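Local coordinates for protein 2-dehydropantoate 2-reductase (Enterococcus faecium, PDB 3WFI) that acts as an NAD(H)-dependent D-mandelate dehydrogenase and belongs to the ketopantoate reductase family, at residues Ser13-Met18 against Leu73-Thr78; Met18-Gly23 against Val53-Pro58; Leu27-Trp32 against Ser63-Glu68; Ala131-Glu134 against Gln138-Leu141. All coordinates share one frame; numbering follows the deposited sequence.

Contact 1: Ser13-Met18 against Leu73-Thr78; sequences SRFGLM and LIILFT
Phe77 presents the edge of its ring to one face of Phe15, a T-shaped pair with centroids 5.0 Å apart and planes at 65°. The probing atom is Phe77 CZ. It meets the face off centre, on the side where the ring joins its own CB, and comes within 3.6 Å of Phe15 CG and 4.0 Å of Phe15 CB. Ile75 adds a lighter touch, the end of its extended side chain bringing CD1 to 4.3 Å from Phe15 CD2 at an oblique approach.

The helix 10-21 lies over strand 71-76 of the central Rossmann sheet, with Phe15 and Ile75 as the nearest backbone positions. Phe15 CG is roughly anti to its carbonyl carbon, chi1 -86°, and this sends the ring from the helix toward the strand. Phe77 lies just past the end of the strand, where its ring also packs against Ile5, Leu103 and the NAD(+)-binding Met11. Ile75 rests on Ile3 and Leu103.

One residue before Phe15, the end of the Arg14 side chain leads away from strand 71-76. Its NH1 makes a weak bond, 3.7 Å long, to Met18 SD, which lies at the edge of the guanidinium, while NE holds Thr130 O.

Across the interface the contacts are wholly apolar. The slightly positive hydrogens on the Phe77 rim are directed at the electron-rich face of Phe15, so dispersion, with a small electrostatic share from the edge-to-face geometry, is probably the attraction here.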
loop_
_atom_site.group_PDB
_atom_site.type_symbol
_atom_site.label_atom_id
_atom_site.label_comp_id
_atom_site.label_asym_id
_atom_site.label_seq_id
_atom_site.Cartn_x
_atom_site.Cartn_y
_atom_site.Cartn_z
ATOM N N SER B 13 30.940 16.648 17.814
ATOM C CA SER B 13 31.803 17.316 18.784
ATOM C C SER B 13 32.887 16.374 19.313
ATOM O O SER B 13 34.015 16.798 19.514
ATOM C CB SER B 13 30.982 17.898 19.934
ATOM O OG SER B 13 30.182 18.989 19.490
ATOM N N ARG B 14 32.557 15.108 19.537
ATOM C CA ARG B 14 33.571 14.139 19.948
ATOM C C ARG B 14 34.646 14.046 18.872
ATOM O O ARG B 14 35.834 14.208 19.161
ATOM C CB ARG B 14 32.984 12.742 20.165
ATOM C CG ARG B 14 34.070 11.700 20.415
ATOM C CD ARG B 14 33.543 10.283 20.563
ATOM N NE ARG B 14 33.027 9.962 21.900
ATOM C CZ ARG B 14 33.761 9.724 22.995
ATOM N NH1 ARG B 14 35.084 9.813 22.979
ATOM N NH2 ARG B 14 33.152 9.416 24.143
ATOM N N PHE B 15 34.215 13.783 17.636
ATOM C CA PHE B 15 35.139 13.622 16.511
ATOM C C PHE B 15 35.981 14.882 16.313
ATOM O O PHE B 15 37.198 14.799 16.191
ATOM C CB PHE B 15 34.392 13.273 15.218
ATOM C CG PHE B 15 34.126 11.801 15.039
ATOM C CD1 PHE B 15 33.336 11.108 15.950
ATOM C CD2 PHE B 15 34.629 11.113 13.941
ATOM C CE1 PHE B 15 33.081 9.767 15.797
ATOM C CE2 PHE B 15 34.377 9.758 13.777
ATOM C CZ PHE B 15 33.594 9.088 14.710
ATOM N N GLY B 16 35.335 16.041 16.329
ATOM C CA GLY B 16 36.015 17.320 16.195
ATOM C C GLY B 16 37.073 17.548 17.261
ATOM O O GLY B 16 38.207 17.945 16.959
ATOM N N LEU B 17 36.705 17.290 18.511
ATOM C CA LEU B 17 37.640 17.431 19.618
ATOM C C LEU B 17 38.829 16.480 19.502
ATOM O O LEU B 17 39.994 16.898 19.623
ATOM C CB LEU B 17 36.928 17.182 20.939
ATOM C CG LEU B 17 37.803 17.446 22.160
ATOM C CD1 LEU B 17 38.222 18.911 22.225
ATOM C CD2 LEU B 17 37.054 17.037 23.422
ATOM N N MET B 18 38.543 15.203 19.263
ATOM C CA MET B 18 39.597 14.206 19.208
ATOM C C MET B 18 40.541 14.482 18.027
ATOM O O MET B 18 41.762 14.438 18.181
ATOM C CB MET B 18 39.017 12.805 19.156
ATOM C CG MET B 18 38.343 12.421 20.461
ATOM S SD MET B 18 37.487 10.853 20.399
ATOM C CE MET B 18 38.842 9.691 20.485
ATOM N N LEU B 73 38.594 16.864 3.990
ATOM C CA LEU B 73 37.661 15.843 4.433
ATOM C C LEU B 73 36.454 16.465 5.102
ATOM O O LEU B 73 36.587 17.362 5.933
ATOM C CB LEU B 73 38.356 14.892 5.405
ATOM C CG LEU B 73 37.502 13.834 6.121
ATOM C CD1 LEU B 73 37.003 12.768 5.158
ATOM C CD2 LEU B 73 38.333 13.197 7.225
ATOM N N ILE B 74 35.277 15.978 4.723
ATOM C CA ILE B 74 34.032 16.306 5.405
ATOM C C ILE B 74 33.522 15.030 6.073
ATOM O O ILE B 74 33.335 13.998 5.413
ATOM C CB ILE B 74 32.981 16.843 4.419
ATOM C CG1 ILE B 74 33.497 18.081 3.692
ATOM C CG2 ILE B 74 31.665 17.156 5.131
ATOM C CD1 ILE B 74 32.604 18.528 2.554
ATOM N N ILE B 75 33.284 15.099 7.376
ATOM C CA ILE B 75 32.626 14.009 8.103
ATOM C C ILE B 75 31.200 14.445 8.425
ATOM O O ILE B 75 30.981 15.456 9.093
ATOM C CB ILE B 75 33.372 13.625 9.399
ATOM C CG1 ILE B 75 34.869 13.481 9.124
ATOM C CG2 ILE B 75 32.808 12.329 9.977
ATOM C CD1 ILE B 75 35.693 13.115 10.343
ATOM N N LEU B 76 30.229 13.675 7.925
ATOM C CA LEU B 76 28.822 14.041 7.989
ATOM C C LEU B 76 28.145 13.417 9.201
ATOM O O LEU B 76 28.164 12.192 9.354
ATOM C CB LEU B 76 28.093 13.553 6.727
ATOM C CG LEU B 76 28.488 14.184 5.383
ATOM C CD1 LEU B 76 27.898 13.360 4.251
ATOM C CD2 LEU B 76 28.013 15.616 5.287
ATOM N N PHE B 77 27.546 14.272 10.029
ATOM C CA PHE B 77 26.710 13.860 11.162
ATOM C C PHE B 77 25.367 14.592 11.070
ATOM O O PHE B 77 24.955 15.257 12.020
ATOM C CB PHE B 77 27.361 14.241 12.500
ATOM C CG PHE B 77 28.653 13.535 12.771
ATOM C CD1 PHE B 77 28.650 12.263 13.311
ATOM C CD2 PHE B 77 29.868 14.128 12.460
ATOM C CE1 PHE B 77 29.836 11.590 13.543
ATOM C CE2 PHE B 77 31.064 13.458 12.697
ATOM C CZ PHE B 77 31.041 12.191 13.241
ATOM N N THR B 78 24.720 14.517 9.918
ATOM C CA THR B 78 23.459 15.218 9.683
ATOM C C THR B 78 22.382 14.193 9.343
ATOM O O THR B 78 22.609 13.323 8.509
ATOM C CB THR B 78 23.583 16.199 8.496
ATOM O OG1 THR B 78 24.506 17.242 8.817
ATOM C CG2 THR B 78 22.253 16.835 8.174
#

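Contact 2: Met18-Gly23 against Val53-Pro58; sequences MLHQSG and VEAKLP
The His20 ring carries Leu57 CD1 over one face and meets the Ala55 methyl obliquely near its ND1-CE1 bond. The methyl over the face is a CH-pi contact, CD1 lying 3.5 Å from the ring centroid and 21° off the normal. It is shifted toward the root of the ring, so Leu57 CD1 approaches His20 CG to 3.3 Å, a tight fit. Ala55 CB stands 3.8 Å from both His20 ND1 and His20 CE1.

The contact joins the last turn of the first Rossmann helix, 10-21, to the end of strand 52-55 and the link that leads into strand 59-61. His20 has chi1 168°, with CG opposite its backbone N, and the ring is thereby swung out across the link. Leu57 has chi2 near 3°, an eclipsed and probably strained torsion. Lys56, between the two apolar partners, centres an inverse gamma turn and points away; its NZ forms a salt bridge with Glu54 OE2 at 3.3 Å, weak as a hydrogen bond. Leu57 also packs on Leu28 of strand 25-30 and Leu44 of strand 44-47.

Just beyond His20 the helix stops in a Schellman motif, with Gly23 at positive phi and Gly23 N bonded to His20 O at 2.9 Å.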
loop_
_atom_site.group_PDB
_atom_site.type_symbol
_atom_site.label_atom_id
_atom_site.label_comp_id
_atom_site.label_asym_id
_atom_site.label_seq_id
_atom_site.Cartn_x
_atom_site.Cartn_y
_atom_site.Cartn_z
ATOM N N MET B 18 38.543 15.203 19.263
ATOM C CA MET B 18 39.597 14.206 19.208
ATOM C C MET B 18 40.541 14.482 18.027
ATOM O O MET B 18 41.762 14.438 18.181
ATOM C CB MET B 18 39.017 12.805 19.156
ATOM C CG MET B 18 38.343 12.421 20.461
ATOM S SD MET B 18 37.487 10.853 20.399
ATOM C CE MET B 18 38.842 9.691 20.485
ATOM N N LEU B 19 39.977 14.824 16.877
ATOM C CA LEU B 19 40.774 15.169 15.696
ATOM C C LEU B 19 41.640 16.410 15.902
ATOM O O LEU B 19 42.777 16.473 15.432
ATOM C CB LEU B 19 39.864 15.374 14.482
ATOM C CG LEU B 19 39.309 14.070 13.911
ATOM C CD1 LEU B 19 38.107 14.340 13.017
ATOM C CD2 LEU B 19 40.392 13.308 13.154
ATOM N N HIS B 20 41.081 17.405 16.571
ATOM C CA HIS B 20 41.790 18.630 16.904
ATOM C C HIS B 20 42.979 18.351 17.815
ATOM O O HIS B 20 44.098 18.800 17.535
ATOM C CB HIS B 20 40.842 19.603 17.588
ATOM C CG HIS B 20 41.537 20.762 18.218
ATOM N ND1 HIS B 20 41.783 20.829 19.572
ATOM C CD2 HIS B 20 42.064 21.885 17.683
ATOM C CE1 HIS B 20 42.417 21.953 19.847
ATOM N NE2 HIS B 20 42.598 22.613 18.717
ATOM N N GLN B 21 42.735 17.601 18.883
ATOM C CA GLN B 21 43.777 17.279 19.866
ATOM C C GLN B 21 45.036 16.683 19.236
ATOM O O GLN B 21 46.138 16.908 19.739
ATOM C CB GLN B 21 43.274 16.295 20.930
ATOM C CG GLN B 21 42.301 16.805 21.974
ATOM C CD GLN B 21 41.935 15.705 22.951
ATOM O OE1 GLN B 21 40.948 15.004 22.762
ATOM N NE2 GLN B 21 42.758 15.517 23.973
ATOM N N SER B 22 44.871 15.915 18.161
ATOM C CA SER B 22 45.989 15.230 17.507
ATOM C C SER B 22 46.674 16.060 16.414
ATOM O O SER B 22 47.560 15.560 15.713
ATOM C CB SER B 22 45.510 13.905 16.917
ATOM O OG SER B 22 44.960 13.081 17.943
ATOM N N GLY B 23 46.256 17.317 16.263
ATOM C CA GLY B 23 46.946 18.257 15.385
ATOM C C GLY B 23 46.276 18.520 14.050
ATOM O O GLY B 23 46.863 19.157 13.169
ATOM N N VAL B 53 37.871 19.734 29.792
ATOM C CA VAL B 53 38.787 20.211 28.754
ATOM C C VAL B 53 38.071 21.225 27.880
ATOM O O VAL B 53 36.839 21.271 27.832
ATOM C CB VAL B 53 39.366 19.083 27.861
ATOM C CG1 VAL B 53 40.350 18.230 28.649
ATOM C CG2 VAL B 53 38.269 18.224 27.246
ATOM N N GLU B 54 38.856 22.055 27.204
ATOM C CA GLU B 54 38.297 22.973 26.219
ATOM C C GLU B 54 39.184 23.105 25.000
ATOM O O GLU B 54 40.396 22.869 25.040
ATOM C CB GLU B 54 38.012 24.354 26.813
ATOM C CG GLU B 54 39.185 25.311 26.757
ATOM C CD GLU B 54 38.920 26.652 27.428
ATOM O OE1 GLU B 54 37.944 26.781 28.201
ATOM O OE2 GLU B 54 39.712 27.579 27.187
ATOM N N ALA B 55 38.552 23.523 23.916
ATOM C CA ALA B 55 39.233 23.692 22.655
ATOM C C ALA B 55 38.538 24.812 21.898
ATOM O O ALA B 55 37.311 24.814 21.778
ATOM C CB ALA B 55 39.191 22.387 21.878
ATOM N N LYS B 56 39.313 25.784 21.426
ATOM C CA LYS B 56 38.747 26.892 20.671
ATOM C C LYS B 56 38.632 26.462 19.201
ATOM O O LYS B 56 39.415 26.867 18.341
ATOM C CB LYS B 56 39.546 28.180 20.880
ATOM C CG LYS B 56 39.609 28.578 22.351
ATOM C CD LYS B 56 38.315 29.241 22.791
ATOM C CE LYS B 56 38.083 29.091 24.289
ATOM N NZ LYS B 56 38.904 30.034 25.101
ATOM N N LEU B 57 37.650 25.607 18.947
ATOM C CA LEU B 57 37.441 25.034 17.626
ATOM C C LEU B 57 36.768 26.077 16.766
ATOM O O LEU B 57 35.789 26.688 17.195
ATOM C CB LEU B 57 36.566 23.783 17.695
ATOM C CG LEU B 57 37.189 22.420 17.996
ATOM C CD1 LEU B 57 38.681 22.464 18.278
ATOM C CD2 LEU B 57 36.456 21.689 19.100
ATOM N N PRO B 58 37.302 26.308 15.559
ATOM C CA PRO B 58 36.570 27.115 14.601
ATOM C C PRO B 58 35.155 26.549 14.377
ATOM O O PRO B 58 34.980 25.347 14.257
ATOM C CB PRO B 58 37.407 26.989 13.326
ATOM C CG PRO B 58 38.773 26.654 13.786
ATOM C CD PRO B 58 38.620 25.885 15.054
#

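Contact 3: Leu27-Trp32 against Ser63-Glu68; sequences LLIDGW and SEVEKE
Leu27 and Glu68 make the closest meeting, the leucine methyls lying across the aliphatic part of the glutamate at about a right angle. Leu27 CD2 is 3.8 Å from Glu68 CG, and Leu27 CD1 is 3.9 Å from Glu68 OE1. Glu68 bends sharply, with chi2 -55°, and so folds its carboxylate back beside the leucine instead of extending outward. The leucine thus touches methylenes with one branch and a carboxylate oxygen with the other.

Val65, the third main contributor, faces Ile29 two positions along the strand, with Val65 CG1 4.5 Å from Ile29 CG2; this is a loose apolar touch. A type I turn from Val65 to Glu68, closed by Glu68 N on Val65 O at 3.2 Å, brings the valine and the glutamate to the same strand.

At the strand's end Asp30, an NAD(+)-binding residue, forms an Asx turn. Its OD2 accepts from Trp32 N at 2.8 Å, on the anti side of the carboxylate and 32° out of its plane. OD1 accepts from Ala8 N in the glycine-rich loop, and the two bonds fix the rotation of the carboxylate. An acid at this position is consistent with binding the adenosine ribose, as in other NAD-dependent Rossmann enzymes.

In the fold, strand 25-30 runs between strands 2-6 and 59-61. The loop 63-68 covers its Leu27 and Ile29 side, and Trp32 stands at the N-cap position of helix 33-42. Leu27, Ile29 and Glu68 all touch Val60, so the edge strand 59-61 shares in the same apolar cluster.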
loop_
_atom_site.group_PDB
_atom_site.type_symbol
_atom_site.label_atom_id
_atom_site.label_comp_id
_atom_site.label_asym_id
_atom_site.label_seq_id
_atom_site.Cartn_x
_atom_site.Cartn_y
_atom_site.Cartn_z
ATOM N N LEU B 27 37.064 22.366 11.403
ATOM C CA LEU B 27 35.986 23.344 11.381
ATOM C C LEU B 27 34.677 22.637 11.721
ATOM O O LEU B 27 34.287 21.668 11.053
ATOM C CB LEU B 27 35.880 23.995 9.993
ATOM C CG LEU B 27 34.710 24.961 9.775
ATOM C CD1 LEU B 27 34.881 26.236 10.591
ATOM C CD2 LEU B 27 34.550 25.277 8.291
ATOM N N LEU B 28 34.010 23.117 12.768
ATOM C CA LEU B 28 32.689 22.630 13.123
ATOM C C LEU B 28 31.645 23.433 12.350
ATOM O O LEU B 28 31.779 24.635 12.167
ATOM C CB LEU B 28 32.435 22.769 14.620
ATOM C CG LEU B 28 33.420 22.042 15.554
ATOM C CD1 LEU B 28 33.021 22.271 16.995
ATOM C CD2 LEU B 28 33.508 20.546 15.267
ATOM N N ILE B 29 30.618 22.745 11.874
ATOM C CA ILE B 29 29.514 23.384 11.161
ATOM C C ILE B 29 28.211 22.871 11.754
ATOM O O ILE B 29 28.002 21.665 11.863
ATOM C CB ILE B 29 29.552 23.080 9.649
ATOM C CG1 ILE B 29 30.916 23.428 9.069
ATOM C CG2 ILE B 29 28.472 23.878 8.912
ATOM C CD1 ILE B 29 31.173 22.840 7.695
ATOM N N ASP B 30 27.343 23.796 12.156
ATOM C CA ASP B 30 26.099 23.431 12.832
ATOM C C ASP B 30 24.994 24.459 12.583
ATOM O O ASP B 30 25.269 25.633 12.304
ATOM C CB ASP B 30 26.347 23.295 14.325
ATOM C CG ASP B 30 25.300 22.442 15.007
ATOM O OD1 ASP B 30 25.439 21.204 14.988
ATOM O OD2 ASP B 30 24.344 23.018 15.567
ATOM N N GLY B 31 23.747 24.010 12.692
ATOM C CA GLY B 31 22.588 24.869 12.482
ATOM C C GLY B 31 21.988 25.451 13.743
ATOM O O GLY B 31 21.120 26.320 13.660
ATOM N N TRP B 32 22.433 24.986 14.906
ATOM C CA TRP B 32 21.890 25.457 16.178
ATOM C C TRP B 32 22.631 26.726 16.623
ATOM O O TRP B 32 23.745 26.660 17.140
ATOM C CB TRP B 32 21.960 24.341 17.238
ATOM C CG TRP B 32 21.412 24.707 18.587
ATOM C CD1 TRP B 32 20.549 25.729 18.876
ATOM C CD2 TRP B 32 21.672 24.036 19.836
ATOM N NE1 TRP B 32 20.278 25.750 20.225
ATOM C CE2 TRP B 32 20.953 24.725 20.837
ATOM C CE3 TRP B 32 22.454 22.929 20.206
ATOM C CZ2 TRP B 32 20.984 24.339 22.184
ATOM C CZ3 TRP B 32 22.491 22.554 21.547
ATOM C CH2 TRP B 32 21.753 23.254 22.517
ATOM N N SER B 63 24.919 28.104 7.156
ATOM C CA SER B 63 24.645 29.058 6.091
ATOM C C SER B 63 25.680 30.179 5.966
ATOM O O SER B 63 25.507 31.080 5.144
ATOM C CB SER B 63 23.270 29.681 6.329
ATOM O OG SER B 63 23.225 30.314 7.594
ATOM N N GLU B 64 26.752 30.117 6.765
ATOM C CA GLU B 64 27.734 31.191 6.844
ATOM C C GLU B 64 29.175 30.668 6.729
ATOM O O GLU B 64 30.020 30.999 7.557
ATOM C CB GLU B 64 27.513 31.983 8.148
ATOM C CG GLU B 64 26.124 32.623 8.231
ATOM C CD GLU B 64 25.869 33.398 9.513
ATOM O OE1 GLU B 64 26.649 33.251 10.483
ATOM O OE2 GLU B 64 24.871 34.155 9.555
ATOM N N VAL B 65 29.448 29.870 5.688
ATOM C CA VAL B 65 30.776 29.267 5.487
ATOM C C VAL B 65 31.699 29.962 4.465
ATOM O O VAL B 65 32.762 29.429 4.146
ATOM C CB VAL B 65 30.681 27.791 5.017
ATOM C CG1 VAL B 65 29.787 26.953 5.921
ATOM C CG2 VAL B 65 30.200 27.733 3.580
ATOM N N GLU B 66 31.332 31.126 3.942
ATOM C CA GLU B 66 32.035 31.658 2.765
ATOM C C GLU B 66 33.422 32.206 3.077
ATOM O O GLU B 66 34.210 32.371 2.163
ATOM C CB GLU B 66 31.213 32.743 2.057
ATOM C CG GLU B 66 29.899 32.251 1.462
ATOM C CD GLU B 66 30.073 31.254 0.318
ATOM O OE1 GLU B 66 31.189 31.144 -0.269
ATOM O OE2 GLU B 66 29.069 30.577 -0.001
ATOM N N LYS B 67 33.724 32.501 4.338
ATOM C CA LYS B 67 35.070 32.953 4.684
ATOM C C LYS B 67 36.075 31.809 4.876
ATOM O O LYS B 67 37.276 32.043 4.883
ATOM C CB LYS B 67 35.028 33.813 5.952
ATOM C CG LYS B 67 34.128 35.030 5.849
ATOM C CD LYS B 67 34.590 36.148 6.764
ATOM C CE LYS B 67 33.968 37.468 6.399
ATOM N NZ LYS B 67 32.490 37.384 6.380
ATOM N N GLU B 68 35.593 30.579 5.022
ATOM C CA GLU B 68 36.452 29.481 5.478
ATOM C C GLU B 68 37.263 28.800 4.367
ATOM O O GLU B 68 36.840 28.744 3.213
ATOM C CB GLU B 68 35.625 28.417 6.217
ATOM C CG GLU B 68 34.605 28.932 7.220
ATOM C CD GLU B 68 35.205 29.840 8.278
ATOM O OE1 GLU B 68 36.254 29.483 8.854
ATOM O OE2 GLU B 68 34.626 30.918 8.532
#

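Contact 4: Ala131-Glu134 against Gln138-Leu141; sequences AGLE and QVKL
Lys140 and Glu134 lie obliquely across one another on a beta hairpin, strands 132-135 and 138-140. From CB, Lys140 rises with CG in the crowded position between backbone N and carbonyl carbon, chi1 87°. Its CG passes Glu134 OE2 at 3.9 Å, and CD and CE each come to 3.3 Å of that same oxygen. The bend at chi4 then carries NZ over toward Gly132 and leaves it 4.5 Å from Glu134 OE2, too far for a salt bridge, though the opposite charges should still attract.

Gly132 and Lys140 form an antiparallel hydrogen-bonded pair, with Gly132 N to Lys140 O running nearly along the C=O axis. Glu134 N adds a more bent bond to Gln138 O, 136° at the hydrogen. On the other face Leu133 CD1 packs 3.7 Å from Val139 CG2.

Near the open end of the hairpin, the NAD(+)-binding Ala131 sets its CB 3.7 Å from Leu141 CD2; it also rests on Ala10, while Leu141 reaches Arg14 and Leu17, seating the hairpin on helix 10-21. Gly132 O serves twice, accepting from Lys140 N at 2.8 Å and lying 3.2 Å from Val139 CA in a CA-H...O contact.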
loop_
_atom_site.group_PDB
_atom_site.type_symbol
_atom_site.label_atom_id
_atom_site.label_comp_id
_atom_site.label_asym_id
_atom_site.label_seq_id
_atom_site.Cartn_x
_atom_site.Cartn_y
_atom_site.Cartn_z
ATOM N N ALA B 131 28.390 9.717 22.995
ATOM C CA ALA B 131 28.623 11.130 23.291
ATOM C C ALA B 131 27.320 11.777 23.727
ATOM O O ALA B 131 26.268 11.452 23.195
ATOM C CB ALA B 131 29.170 11.854 22.060
ATOM N N GLY B 132 27.398 12.708 24.673
ATOM C CA GLY B 132 26.207 13.400 25.160
ATOM C C GLY B 132 26.317 14.899 25.038
ATOM O O GLY B 132 27.349 15.468 25.387
ATOM N N LEU B 133 25.248 15.537 24.554
ATOM C CA LEU B 133 25.169 16.993 24.475
ATOM C C LEU B 133 24.414 17.547 25.693
ATOM O O LEU B 133 23.192 17.463 25.764
ATOM C CB LEU B 133 24.486 17.405 23.169
ATOM C CG LEU B 133 24.576 18.862 22.703
ATOM C CD1 LEU B 133 26.008 19.370 22.709
ATOM C CD2 LEU B 133 23.977 19.000 21.310
ATOM N N GLU B 134 25.155 18.110 26.647
ATOM C CA GLU B 134 24.582 18.611 27.903
ATOM C C GLU B 134 23.863 19.935 27.697
ATOM O O GLU B 134 22.788 20.167 28.259
ATOM C CB GLU B 134 25.680 18.790 28.959
ATOM C CG GLU B 134 26.425 17.509 29.317
ATOM C CD GLU B 134 25.665 16.643 30.307
ATOM O OE1 GLU B 134 25.547 17.061 31.479
ATOM O OE2 GLU B 134 25.193 15.549 29.924
ATOM N N GLN B 138 28.488 22.368 25.211
ATOM C CA GLN B 138 28.803 21.521 26.368
ATOM C C GLN B 138 28.560 20.054 26.025
ATOM O O GLN B 138 27.428 19.656 25.734
ATOM C CB GLN B 138 27.965 21.914 27.593
ATOM C CG GLN B 138 28.629 22.885 28.556
ATOM C CD GLN B 138 29.686 22.226 29.440
ATOM O OE1 GLN B 138 30.092 21.080 29.219
ATOM N NE2 GLN B 138 30.133 22.955 30.458
ATOM N N VAL B 139 29.620 19.250 26.069
ATOM C CA VAL B 139 29.501 17.831 25.782
ATOM C C VAL B 139 30.099 17.009 26.921
ATOM O O VAL B 139 30.996 17.462 27.628
ATOM C CB VAL B 139 30.185 17.493 24.433
ATOM C CG1 VAL B 139 30.287 15.995 24.221
ATOM C CG2 VAL B 139 29.426 18.122 23.272
ATOM N N LYS B 140 29.573 15.805 27.116
ATOM C CA LYS B 140 30.211 14.828 27.995
ATOM C C LYS B 140 30.554 13.613 27.145
ATOM O O LYS B 140 29.736 13.117 26.366
ATOM C CB LYS B 140 29.349 14.493 29.215
ATOM C CG LYS B 140 28.335 13.382 29.029
ATOM C CD LYS B 140 27.508 13.185 30.293
ATOM C CE LYS B 140 26.224 12.435 30.027
ATOM N NZ LYS B 140 26.404 11.304 29.082
ATOM N N LEU B 141 31.792 13.165 27.275
ATOM C CA LEU B 141 32.333 12.128 26.429
ATOM C C LEU B 141 32.859 11.054 27.341
ATOM O O LEU B 141 33.790 11.310 28.068
ATOM C CB LEU B 141 33.495 12.684 25.607
ATOM C CG LEU B 141 33.223 13.823 24.593
ATOM C CD1 LEU B 141 34.516 14.249 23.907
ATOM C CD2 LEU B 141 32.163 13.450 23.579
#

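Overall arrangement
From the N terminus, helix 10-21 supplies the first halves of contacts 1 and 2, which share Met18. Contact 1 closes the longest loop, back to strand 71-76, and encloses both contact 2 and contact 3. These two cross, since strand 25-30 falls between the segments of contact 2 and residues 63-68 come after both; they meet where Pro58 O probably bonds Leu28 N. Contact 4 follows in series as a local hairpin, yet it packs back on the helix through Leu141 and on Trp32 through Leu133. Contacts 1, 2 and 4 set helix 10-21 against strand 71-76 and the small four-stranded sheet, while contact 3 ties strand 25-30 to the loop that leads into strand 71-76.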